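Local coordinates for 14-3-3 protein (Cryptosporidium parvum, PDB 3EFZ) that probably binds phosphoserine-containing partner proteins, as other 14-3-3 proteins do in cell regulation and signalling, at residues L133-E137 with E138-A142; T203-Y207 with D208-N212. One frame throughout, in Å; residues are numbered along the deposited sequence.

Interaction 1: residues L133-E137 with E138-A142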
loop_
_atom_site.group_PDB
_atom_site.type_symbol
_atom_site.label_atom_id
_atom_site.label_comp_id
_atom_site.label_asym_id
_atom_site.label_seq_id
_atom_site.Cartn_x
_atom_site.Cartn_y
_atom_site.Cartn_z
ATOM N N LEU B 133 17.215 -17.918 8.471
ATOM C CA LEU B 133 17.732 -19.287 8.424
ATOM C C LEU B 133 16.667 -20.343 8.113
ATOM O O LEU B 133 16.985 -21.440 7.651
ATOM C CB LEU B 133 18.469 -19.612 9.728
ATOM C CG LEU B 133 19.998 -19.486 9.756
ATOM C CD1 LEU B 133 20.537 -18.337 8.916
ATOM C CD2 LEU B 133 20.535 -19.442 11.187
ATOM N N MET B 134 15.410 -20.006 8.359
ATOM C CA MET B 134 14.297 -20.918 8.100
ATOM C C MET B 134 13.934 -20.952 6.607
ATOM O O MET B 134 13.020 -21.666 6.207
ATOM C CB MET B 134 13.085 -20.565 8.974
ATOM N N TYR B 135 14.654 -20.173 5.797
ATOM C CA TYR B 135 14.628 -20.324 4.345
ATOM C C TYR B 135 15.811 -21.197 3.920
ATOM O O TYR B 135 16.940 -20.727 3.896
ATOM C CB TYR B 135 14.735 -18.963 3.654
ATOM C CG TYR B 135 13.563 -18.051 3.905
ATOM C CD1 TYR B 135 13.618 -17.056 4.894
ATOM C CD2 TYR B 135 12.405 -18.167 3.151
ATOM C CE1 TYR B 135 12.534 -16.213 5.129
ATOM C CE2 TYR B 135 11.314 -17.330 3.370
ATOM C CZ TYR B 135 11.390 -16.352 4.352
ATOM O OH TYR B 135 10.313 -15.533 4.564
ATOM N N SER B 136 15.572 -22.468 3.603
ATOM C CA SER B 136 16.690 -23.347 3.208
ATOM C C SER B 136 17.111 -23.087 1.761
ATOM O O SER B 136 18.236 -23.392 1.364
ATOM C CB SER B 136 16.390 -24.830 3.468
ATOM O OG SER B 136 15.242 -25.283 2.771
ATOM N N GLU B 137 16.203 -22.494 0.995
ATOM C CA GLU B 137 16.459 -22.189 -0.401
ATOM C C GLU B 137 17.402 -20.994 -0.502
ATOM O O GLU B 137 17.167 -19.946 0.096
ATOM C CB GLU B 137 15.144 -21.960 -1.175
ATOM C CG GLU B 137 13.947 -21.515 -0.320
ATOM C CD GLU B 137 13.269 -22.667 0.428
ATOM O OE1 GLU B 137 13.442 -22.760 1.667
ATOM O OE2 GLU B 137 12.555 -23.468 -0.225
ATOM N N GLU B 138 18.485 -21.170 -1.251
ATOM C CA GLU B 138 19.538 -20.137 -1.329
ATOM C C GLU B 138 19.084 -18.838 -2.023
ATOM O O GLU B 138 19.500 -17.723 -1.633
ATOM C CB GLU B 138 20.818 -20.700 -1.975
ATOM C CG GLU B 138 21.415 -21.939 -1.265
ATOM C CD GLU B 138 22.198 -21.637 0.042
ATOM O OE1 GLU B 138 22.862 -22.579 0.549
ATOM O OE2 GLU B 138 22.160 -20.485 0.561
ATOM N N GLY B 139 18.250 -19.001 -3.051
ATOM C CA GLY B 139 17.591 -17.883 -3.720
ATOM C C GLY B 139 16.749 -17.032 -2.784
ATOM O O GLY B 139 16.828 -15.815 -2.836
ATOM N N ALA B 140 15.948 -17.672 -1.930
ATOM C CA ALA B 140 15.095 -16.964 -0.959
ATOM C C ALA B 140 15.863 -16.158 0.089
ATOM O O ALA B 140 15.386 -15.108 0.544
ATOM C CB ALA B 140 14.146 -17.937 -0.276
ATOM N N ARG B 141 17.027 -16.664 0.505
ATOM C CA ARG B 141 17.880 -15.937 1.457
ATOM C C ARG B 141 18.450 -14.695 0.813
ATOM O O ARG B 141 18.474 -13.642 1.429
ATOM C CB ARG B 141 19.006 -16.817 2.000
ATOM C CG ARG B 141 18.548 -17.810 3.030
ATOM C CD ARG B 141 19.748 -18.524 3.645
ATOM N NE ARG B 141 19.348 -19.641 4.484
ATOM C CZ ARG B 141 20.186 -20.389 5.201
ATOM N NH1 ARG B 141 21.502 -20.126 5.210
ATOM N NH2 ARG B 141 19.705 -21.387 5.917
ATOM N N ALA B 142 18.915 -14.821 -0.429
ATOM C CA ALA B 142 19.423 -13.674 -1.177
ATOM C C ALA B 142 18.294 -12.657 -1.384
ATOM O O ALA B 142 18.512 -11.461 -1.262
ATOM C CB ALA B 142 20.037 -14.124 -2.523
#
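The chain turns into a helix here: Glu137 takes the N-cap position, Arg141 N donates a weak hydrogen bond of 3.3 Å to Glu137 O, and the loop curls back until Tyr135 CA lies 6.2 Å from Arg141 CA. This is a helix N-terminus, the start of helix 138-158 in the all-helical 14-3-3 fold, after the short loop that follows helix 100-131. The arginine of the first turn does most of the work. Its CG stands anti to the carbonyl carbon (chi1 -76°), and the chain then runs extended to NE, which carries the guanidinium back along the incoming loop rather than forward over the helix. Arg141 NE donates to Tyr135 O at 2.7 Å with an N-H...O angle of 151°, arriving almost head-on to the carbonyl, which itself sits 18° out of the guanidinium plane. A second, weak hydrogen bond of 3.2 Å joins Arg141 NH2 to Leu133 O. Two loop carbonyls thus meet one guanidinium, an arrangement that limits the rotation of the group and ties the residues ahead of the helix to its first turn. Leu133 CD1 covers one guanidinium face near its rim. Tyr135, which is buried, packs by its CB, 4.0 Å from Arg141 CG, and by its ring, which meets the methyl of Ala140; its hydroxyl is hydrogen-bonded to Leu52 O. Ser136 OG is hydrogen-bonded to Asp57 OD2, and a backbone hydrogen bond joins Met134 to the same residue, so the loop is also held from the region after helix 32-54. Ala140 CB touches Ser55 as well, and its approach to the tyrosine ring is oblique, 3.9 Å from Tyr135 CD2.

Interaction 2: residues T203-Y207 with D208-N212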
loop_
_atom_site.group_PDB
_atom_site.type_symbol
_atom_site.label_atom_id
_atom_site.label_comp_id
_atom_site.label_asym_id
_atom_site.label_seq_id
_atom_site.Cartn_x
_atom_site.Cartn_y
_atom_site.Cartn_z
ATOM N N THR B 203 22.540 -0.487 -8.648
ATOM C CA THR B 203 22.762 0.572 -9.634
ATOM C C THR B 203 22.047 1.865 -9.227
ATOM O O THR B 203 22.637 2.934 -9.332
ATOM C CB THR B 203 22.320 0.148 -11.057
ATOM O OG1 THR B 203 23.130 -0.950 -11.501
ATOM C CG2 THR B 203 22.458 1.293 -12.041
ATOM N N ILE B 204 20.810 1.753 -8.738
ATOM C CA ILE B 204 20.047 2.908 -8.238
ATOM C C ILE B 204 20.738 3.585 -7.036
ATOM O O ILE B 204 20.834 4.836 -6.981
ATOM C CB ILE B 204 18.579 2.530 -7.905
ATOM C CG1 ILE B 204 17.825 2.115 -9.174
ATOM C CG2 ILE B 204 17.859 3.689 -7.214
ATOM C CD1 ILE B 204 16.483 1.427 -8.898
ATOM N N LEU B 205 21.245 2.766 -6.109
ATOM C CA LEU B 205 21.996 3.262 -4.955
ATOM C C LEU B 205 23.233 4.036 -5.384
ATOM O O LEU B 205 23.501 5.117 -4.841
ATOM C CB LEU B 205 22.411 2.113 -4.027
ATOM C CG LEU B 205 23.133 2.425 -2.710
ATOM C CD1 LEU B 205 22.177 3.060 -1.676
ATOM C CD2 LEU B 205 23.755 1.139 -2.149
ATOM N N LYS B 206 23.965 3.483 -6.354
ATOM C CA LYS B 206 25.170 4.104 -6.900
ATOM C C LYS B 206 24.869 5.420 -7.607
ATOM O O LYS B 206 25.575 6.417 -7.407
ATOM C CB LYS B 206 25.876 3.166 -7.893
ATOM C CG LYS B 206 26.527 1.929 -7.290
ATOM C CD LYS B 206 26.971 0.992 -8.409
ATOM C CE LYS B 206 27.475 -0.331 -7.858
ATOM N NZ LYS B 206 28.879 -0.290 -7.381
ATOM N N TYR B 207 23.839 5.402 -8.448
ATOM C CA TYR B 207 23.442 6.570 -9.208
ATOM C C TYR B 207 23.000 7.695 -8.279
ATOM O O TYR B 207 23.577 8.773 -8.304
ATOM C CB TYR B 207 22.339 6.215 -10.222
ATOM C CG TYR B 207 21.949 7.344 -11.166
ATOM C CD1 TYR B 207 22.395 7.361 -12.491
ATOM C CD2 TYR B 207 21.123 8.391 -10.734
ATOM C CE1 TYR B 207 22.024 8.396 -13.362
ATOM C CE2 TYR B 207 20.759 9.425 -11.585
ATOM C CZ TYR B 207 21.208 9.424 -12.898
ATOM O OH TYR B 207 20.839 10.456 -13.732
ATOM N N ASP B 208 21.991 7.436 -7.456
ATOM C CA ASP B 208 21.400 8.495 -6.649
ATOM C C ASP B 208 22.216 8.748 -5.373
ATOM O O ASP B 208 23.073 9.655 -5.355
ATOM C CB ASP B 208 19.920 8.200 -6.360
ATOM C CG ASP B 208 19.173 9.408 -5.823
ATOM O OD1 ASP B 208 19.819 10.459 -5.587
ATOM O OD2 ASP B 208 17.933 9.308 -5.632
ATOM N N LEU B 209 21.990 7.918 -4.348
ATOM C CA LEU B 209 22.575 8.095 -3.017
ATOM C C LEU B 209 24.102 8.219 -2.953
ATOM O O LEU B 209 24.625 9.007 -2.169
ATOM C CB LEU B 209 22.113 6.985 -2.062
ATOM C CG LEU B 209 20.738 7.031 -1.381
ATOM C CD1 LEU B 209 20.416 8.428 -0.850
ATOM C CD2 LEU B 209 19.632 6.503 -2.287
ATOM N N LEU B 210 24.804 7.424 -3.756
ATOM C CA LEU B 210 26.267 7.433 -3.762
ATOM C C LEU B 210 26.831 8.563 -4.628
ATOM O O LEU B 210 28.033 8.849 -4.583
ATOM C CB LEU B 210 26.825 6.057 -4.186
ATOM C CG LEU B 210 26.793 4.977 -3.088
ATOM C CD1 LEU B 210 26.738 3.558 -3.647
ATOM C CD2 LEU B 210 27.988 5.141 -2.155
ATOM N N GLY B 211 25.950 9.208 -5.395
ATOM C CA GLY B 211 26.312 10.342 -6.248
ATOM C C GLY B 211 27.343 9.995 -7.305
ATOM O O GLY B 211 28.212 10.815 -7.618
ATOM N N ASN B 212 27.244 8.782 -7.858
ATOM C CA ASN B 212 28.216 8.288 -8.837
ATOM C C ASN B 212 27.514 7.731 -10.088
ATOM O O ASN B 212 27.506 6.519 -10.307
ATOM C CB ASN B 212 29.124 7.234 -8.172
ATOM C CG ASN B 212 30.216 6.699 -9.096
ATOM O OD1 ASN B 212 30.519 7.270 -10.156
ATOM N ND2 ASN B 212 30.825 5.593 -8.685
#
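Leu205 meets two leucines of the following loop at different angles. Its side chain runs at about a right angle to that of Leu209, with Leu205 CD1 3.9 Å from Leu209 CB, whereas it and Leu210 cross obliquely, Leu205 CG lying 3.9 Å from Leu210 CD1. With CG anti to the backbone N (chi1 -176°), Leu205 holds its branches where both neighbours can reach them; the same side chain packs on Ala171, Val172 and Tyr175 of helix 161-185. Leu210 CD1 also touches the aliphatic part of Lys206, 4.0 Å from Lys206 CG, while the ammonium end of that lysine makes cation-pi contacts with Tyr202 and Phe219. Tyr207 turns otherwise: Asp208 N lies at the edge of its ring, near the ring plane.

The backbone sets the spacing. Asp208 N closes the last regular helical bond, to Ile204 O at 2.9 Å. Leu210 N then reaches five residues back to Leu205 O at 2.9 Å, and Asn212 N six back to Lys206 O at 2.9 Å, with Leu210 N and Asn212 N both nearly in line with the C=O that accepts them. A type I beta turn spans Asp208 to Gly211, and the positive phi of Gly211 (61°) redirects the chain into Asn212. The whole is a tight C-terminal turn joined to a new N-cap, where Asn212 OD1 caps Gly215 N: the link between the successive helices 193-207 and 213-228 of the 14-3-3 helical bundle, beside Arg153 of the predicted phosphoserine site.

Interaction 1 and interaction 2 do not touch: their centres are 27 Å apart and their nearest atoms about 14 Å. Two helices nevertheless connect them. Helix 138-158 starts in interaction 1 and carries Arg153, which meets Ile204 and Leu209 of interaction 2; helix 161-185 is touched by Glu138 and Arg141 in the first contact and by Leu205 and Leu210 in the second. The predicted phosphoserine-binding arginines lie close to interaction 2 alone, the side chain of Ile204 being about 4 Å from that of Arg153 and about 6 Å from that of Arg79. Interaction 1 is thus a helix start away from the predicted site, and interaction 2 a turn beside it, probably bordering the binding groove.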